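Local coordinates for DUF2666 domain-containing protein (Pyrococcus furiosus, PDB 3V68), which is of unknown function but belongs to the DUF2666 family and probably binds double-stranded DNA, at residues A[35-38]-A[39-43]; A[183-186]-A[187-190]; A[226-229]-A[230-234]. All blocks are in the same frame, centred on the assembly; numbering follows the deposited sequence.

One contact is a run of turns inside a helix; the other two lie at helix ends, and all three follow in order along one chain. Interaction 1 belongs to helix 26-43, in the first of two DUF2666 domains, its centre about 7 Å from that of the chain. Interactions 2 and 3 both fall in the second: residues 183-190 start helix 186-192, and residues 226-234 finish helix 219-231. These last two touch, Ile189 CG2 lying 3.8 Å from Glu228 CB, so one helix start packs on the end of another. Interaction 1 stays separate, its centre about 23 Å from that of interaction 2 and about 20 Å from that of interaction 3. Helix 160-181 links the two regions, packing on helix 26-43 and leading into the 183-186 loop.

Interaction 1. Residues A[35-38]-A[39-43]; sequences RVSN and TVSSK
With chi1 at -55° in Thr39 and -67° in Ser41, each hydroxyl lies anti to its own carbonyl carbon and beside the backbone N, which folds it back over the preceding turn of the helix. Thr39 OG1 donates to Arg35 O at 2.6 Å, and Thr39 N gives the same oxygen its helical bond at 2.9 Å; the two donors come from opposite faces of the carbonyl plane. Ser41 repeats the pattern, OG reaching Ser37 O at 2.9 Å from the face opposite its own N. Two carbonyls are thus gripped twice, as is common for serines and threonines inside helices, while Val36 O takes a straight bond from Val40 N alongside the Val36 CG1 to Val40 CG1 contact of 4.3 Å. Thr39 OG1 also accepts from Ile123 N, tying the helix to the loop that covers it. A valine here would probably leave Ile123 N without its acceptor and Arg35 O with the backbone bond alone. Asn38 ND2 adds bonds to Phe118 O and Gly121 O on that loop, and Arg35 pairs with Glu19. Val36 and Val40 pack between Phe8 of strand 5-12 and helix 160-181, where Ile170, Leu167 and Asn171 meet this helix.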
# COMPACT_ATOMS: atom_id res chain seq x y z
N ARG A 35 5.89 -4.12 -8.88
CA ARG A 35 5.07 -5.32 -8.91
C ARG A 35 4.88 -5.95 -7.53
O ARG A 35 3.77 -6.38 -7.19
CB ARG A 35 5.62 -6.31 -9.94
CG ARG A 35 5.35 -5.83 -11.37
CD ARG A 35 6.14 -6.60 -12.42
NE ARG A 35 5.95 -8.05 -12.37
CZ ARG A 35 4.87 -8.69 -12.80
NH1 ARG A 35 3.85 -8.03 -13.32
NH2 ARG A 35 4.82 -10.02 -12.73
N VAL A 36 5.93 -5.95 -6.71
CA VAL A 36 5.80 -6.43 -5.33
C VAL A 36 4.78 -5.57 -4.56
O VAL A 36 3.89 -6.11 -3.91
CB VAL A 36 7.17 -6.46 -4.61
CG1 VAL A 36 7.00 -6.66 -3.12
CG2 VAL A 36 8.05 -7.56 -5.20
N SER A 37 4.92 -4.25 -4.66
CA SER A 37 4.00 -3.33 -3.99
C SER A 37 2.55 -3.60 -4.42
O SER A 37 1.66 -3.74 -3.58
CB SER A 37 4.38 -1.88 -4.30
OG SER A 37 3.36 -0.98 -3.87
N ASN A 38 2.32 -3.70 -5.73
CA ASN A 38 0.97 -3.95 -6.24
C ASN A 38 0.41 -5.28 -5.73
O ASN A 38 -0.76 -5.37 -5.35
CB ASN A 38 0.97 -3.95 -7.77
CG ASN A 38 1.32 -2.60 -8.37
OD1 ASN A 38 1.24 -1.56 -7.71
ND2 ASN A 38 1.73 -2.61 -9.64
N THR A 39 1.27 -6.29 -5.71
CA THR A 39 0.89 -7.65 -5.32
C THR A 39 0.54 -7.75 -3.84
O THR A 39 -0.54 -8.23 -3.49
CB THR A 39 2.00 -8.65 -5.68
OG1 THR A 39 2.29 -8.53 -7.08
CG2 THR A 39 1.56 -10.09 -5.39
N VAL A 40 1.44 -7.29 -2.98
CA VAL A 40 1.19 -7.42 -1.54
C VAL A 40 0.03 -6.54 -1.09
O VAL A 40 -0.76 -6.93 -0.23
CB VAL A 40 2.46 -7.21 -0.68
CG1 VAL A 40 3.54 -8.19 -1.09
CG2 VAL A 40 2.97 -5.77 -0.75
N SER A 41 -0.11 -5.36 -1.70
CA SER A 41 -1.20 -4.45 -1.35
C SER A 41 -2.56 -5.07 -1.70
O SER A 41 -3.52 -4.90 -0.95
CB SER A 41 -1.04 -3.11 -2.05
OG SER A 41 0.09 -2.42 -1.56
N SER A 42 -2.61 -5.79 -2.81
CA SER A 42 -3.85 -6.44 -3.25
C SER A 42 -4.28 -7.57 -2.32
O SER A 42 -5.47 -7.89 -2.23
CB SER A 42 -3.71 -6.97 -4.68
OG SER A 42 -2.97 -8.17 -4.73
N LYS A 43 -3.31 -8.16 -1.62
CA LYS A 43 -3.57 -9.32 -0.75
C LYS A 43 -3.82 -8.98 0.71
O LYS A 43 -4.38 -9.80 1.44
CB LYS A 43 -2.43 -10.33 -0.85
CG LYS A 43 -2.34 -11.05 -2.19
CD LYS A 43 -3.52 -11.99 -2.42
CE LYS A 43 -3.37 -12.74 -3.73
NZ LYS A 43 -4.54 -13.62 -4.00

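Interaction 2. Residues A[183-186]-A[187-190]; sequences DVDD and KKIV
Asp185 caps helix 186-192 from the N-cap position, and its OD1 takes the backbone N-H of Lys188 at 3.2 Å with an N-H...O angle of 160°. The donor meets this oxygen from well above the carboxylate plane, 67° out of it, so the amide approaches a face of the carboxylate. Asp185 CG stands anti to its own backbone N (chi1 -170°), which swings the carboxylate across to Lys188. Two waters also donate to OD1. Water 1 does so at 2.7 Å and accepts from Lys187 N at 3.2 Å, so this first-turn amide is served through water. Water 2 gives OD1 a bond of 2.9 Å and accepts a weak one from Lys187 NZ.

The other carboxylate oxygen, OD2, faces the ammonium of Lys188 across a long ion pair, 4.0 Å from NZ. The backbone of Asp185 is used as well: its O accepts from Ile189 N at 3.3 Å, while Val190 N finds Asp186 O. Asp185 is also the centre of an inverse gamma turn, closed by a weak bond from Asp186 N to Val184 O. Just outside the cap, in the loop that follows helix 160-181, Val184 CG1 meets Ile189 CD1 at 3.7 Å, a hydrophobic staple whose two residues both rest on Tyr224 of helix 219-231.

One carboxylate thus caps Lys188 N directly and Lys187 N through water, while two lysine ammonium groups lie loosely near it. Its negative charge faces the positive end of the helix dipole, which together with the nearby ammonium groups would probably help keep it ionised.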
# COMPACT_ATOMS: atom_id res chain seq x y z
N ASP A 183 15.29 7.45 -8.98
CA ASP A 183 15.75 8.84 -8.76
C ASP A 183 14.59 9.85 -8.75
O ASP A 183 14.60 10.84 -9.48
CB ASP A 183 16.79 9.27 -9.80
CG ASP A 183 18.14 8.62 -9.60
OD1 ASP A 183 19.00 8.77 -10.49
OD2 ASP A 183 18.36 7.98 -8.55
N VAL A 184 13.58 9.56 -7.93
CA VAL A 184 12.44 10.47 -7.75
C VAL A 184 12.84 11.54 -6.74
O VAL A 184 13.26 11.23 -5.62
CB VAL A 184 11.19 9.70 -7.24
CG1 VAL A 184 10.08 10.66 -6.82
CG2 VAL A 184 10.68 8.71 -8.29
N ASP A 185 12.72 12.81 -7.15
CA ASP A 185 12.99 13.93 -6.25
C ASP A 185 11.75 14.17 -5.38
O ASP A 185 10.92 15.03 -5.68
CB ASP A 185 13.38 15.18 -7.04
CG ASP A 185 13.90 16.32 -6.17
OD1 ASP A 185 13.78 16.25 -4.92
OD2 ASP A 185 14.44 17.30 -6.74
N ASP A 186 11.65 13.40 -4.31
CA ASP A 186 10.48 13.45 -3.44
C ASP A 186 10.40 14.75 -2.65
O ASP A 186 9.31 15.21 -2.32
CB ASP A 186 10.39 12.21 -2.52
CG ASP A 186 11.63 12.02 -1.65
OD1 ASP A 186 12.77 12.25 -2.13
OD2 ASP A 186 11.47 11.60 -0.49
N LYS A 187 11.55 15.36 -2.37
CA LYS A 187 11.60 16.66 -1.70
C LYS A 187 10.90 17.72 -2.54
O LYS A 187 10.10 18.51 -2.02
CB LYS A 187 13.05 17.06 -1.40
CG LYS A 187 13.20 18.43 -0.76
CD LYS A 187 14.67 18.79 -0.54
CE LYS A 187 14.88 20.30 -0.51
NZ LYS A 187 14.59 20.94 -1.84
N LYS A 188 11.19 17.72 -3.84
CA LYS A 188 10.55 18.64 -4.78
C LYS A 188 9.03 18.43 -4.83
O LYS A 188 8.26 19.39 -4.89
CB LYS A 188 11.14 18.46 -6.19
CG LYS A 188 11.12 19.70 -7.07
CD LYS A 188 12.20 20.69 -6.65
CE LYS A 188 12.74 21.49 -7.83
NZ LYS A 188 13.74 20.72 -8.62
N ILE A 189 8.63 17.16 -4.79
CA ILE A 189 7.21 16.81 -4.79
C ILE A 189 6.51 17.33 -3.53
O ILE A 189 5.40 17.86 -3.60
CB ILE A 189 7.00 15.28 -4.97
CG1 ILE A 189 7.39 14.86 -6.39
CG2 ILE A 189 5.55 14.88 -4.68
CD1 ILE A 189 7.50 13.37 -6.62
N VAL A 190 7.17 17.19 -2.38
CA VAL A 190 6.61 17.71 -1.13
C VAL A 190 6.40 19.22 -1.26
O VAL A 190 5.33 19.74 -0.94
CB VAL A 190 7.50 17.38 0.09
CG1 VAL A 190 7.07 18.17 1.32
CG2 VAL A 190 7.46 15.88 0.37
O HOH W 1 14.58 14.56 -2.93
O HOH W 2 15.24 18.59 -4.13

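Interaction 3. Residues A[226-229]-A[230-234]; sequences AREM and LSKLG
Leu230 and Met229 bury the most surface here, with Glu228 next. Leu230 sends N to Ala226 O at 3.0 Å, and its CG sits 3.3 Å from that same oxygen, so the side chain runs back along the preceding turn. Met229 is modelled in two conformers, so its packing is provisional: in one of them it bends at chi2 and chi3 (-87° and -76°), which curls its thioether over Leu230 and puts CE of Met229 4.1 Å from CD2 of Leu230, with CD1 of Leu233 farther off. From helix 202-213, Ile208 packs on Met229 and Leu233, while Leu70 of helix 66-73 lies against Leu230 and Leu233.

All this lies at the C-terminal end of helix 219-231. Gly234, with phi at 77°, breaks the helical path and closes a Schellman motif with bonds back into the helix end, among them Gly234 N to Ser231 O at 3.0 Å.

Glu228 works the polar side. Its backbone O accepts Ser231 OG at 2.7 Å and, weakly, Lys232 N, whose other acceptor is Met229 O. Glu228 CG stands anti to the backbone N, and a bend at chi2 brings the carboxylate across to Lys232: Glu228 OE2 and Lys232 NZ form a salt bridge of 3.2 Å, weak as a hydrogen bond. Glu228 OE1 also lies against Val190 CG2 of helix 186-192, and Arg227 turns away to pair with Asp238.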
# COMPACT_ATOMS: atom_id res chain seq x y z
N ALA A 226 0.77 11.70 -6.49
CA ALA A 226 -0.57 11.30 -6.05
C ALA A 226 -0.62 11.06 -4.54
O ALA A 226 -1.54 11.52 -3.87
CB ALA A 226 -1.05 10.07 -6.80
N ARG A 227 0.38 10.36 -4.01
CA ARG A 227 0.45 10.09 -2.58
C ARG A 227 0.57 11.39 -1.78
O ARG A 227 -0.08 11.54 -0.75
CB ARG A 227 1.60 9.14 -2.27
CG ARG A 227 1.25 7.70 -2.61
CD ARG A 227 2.48 6.82 -2.72
NE ARG A 227 2.09 5.41 -2.72
CZ ARG A 227 1.59 4.76 -3.77
NH1 ARG A 227 1.43 5.39 -4.93
NH2 ARG A 227 1.26 3.49 -3.65
N GLU A 228 1.41 12.31 -2.25
CA GLU A 228 1.57 13.59 -1.57
C GLU A 228 0.28 14.40 -1.57
O GLU A 228 -0.11 14.96 -0.54
CB GLU A 228 2.72 14.40 -2.18
CG GLU A 228 3.04 15.71 -1.45
CD GLU A 228 3.49 15.54 -0.01
OE1 GLU A 228 3.93 14.43 0.38
OE2 GLU A 228 3.43 16.53 0.75
N MET A 229 -0.41 14.44 -2.72
CA MET A 229 -1.69 15.14 -2.83
C MET A 229 -2.70 14.57 -1.84
O MET A 229 -3.35 15.32 -1.10
CB MET A 229 -2.23 15.05 -4.26
CG MET A 229 -3.56 15.77 -4.48
SD MET A 229 -5.01 14.75 -4.12
CE MET A 229 -5.06 13.69 -5.55
N LEU A 230 -2.81 13.25 -1.80
CA LEU A 230 -3.70 12.56 -0.87
C LEU A 230 -3.35 12.81 0.60
O LEU A 230 -4.25 12.93 1.44
CB LEU A 230 -3.76 11.06 -1.17
CG LEU A 230 -4.40 10.69 -2.51
CD1 LEU A 230 -4.17 9.23 -2.80
CD2 LEU A 230 -5.89 11.05 -2.57
N SER A 231 -2.06 12.91 0.91
CA SER A 231 -1.63 13.15 2.29
C SER A 231 -2.16 14.47 2.85
O SER A 231 -2.39 14.59 4.06
CB SER A 231 -0.10 13.09 2.40
OG SER A 231 0.49 14.32 2.04
N LYS A 232 -2.37 15.45 1.97
CA LYS A 232 -2.87 16.76 2.39
C LYS A 232 -4.33 16.69 2.84
O LYS A 232 -4.81 17.59 3.54
CB LYS A 232 -2.70 17.80 1.28
CG LYS A 232 -1.26 18.04 0.83
CD LYS A 232 -0.33 18.39 2.00
CE LYS A 232 1.06 18.75 1.50
NZ LYS A 232 2.06 18.73 2.61
N LEU A 233 -5.02 15.63 2.43
CA LEU A 233 -6.39 15.36 2.85
C LEU A 233 -6.44 14.37 4.02
O LEU A 233 -7.52 14.02 4.50
CB LEU A 233 -7.21 14.81 1.68
CG LEU A 233 -7.77 15.77 0.62
CD1 LEU A 233 -6.67 16.32 -0.27
CD2 LEU A 233 -8.81 15.04 -0.21
N GLY A 234 -5.27 13.90 4.45
CA GLY A 234 -5.17 12.90 5.51
C GLY A 234 -5.49 11.50 5.00
O GLY A 234 -5.86 10.62 5.78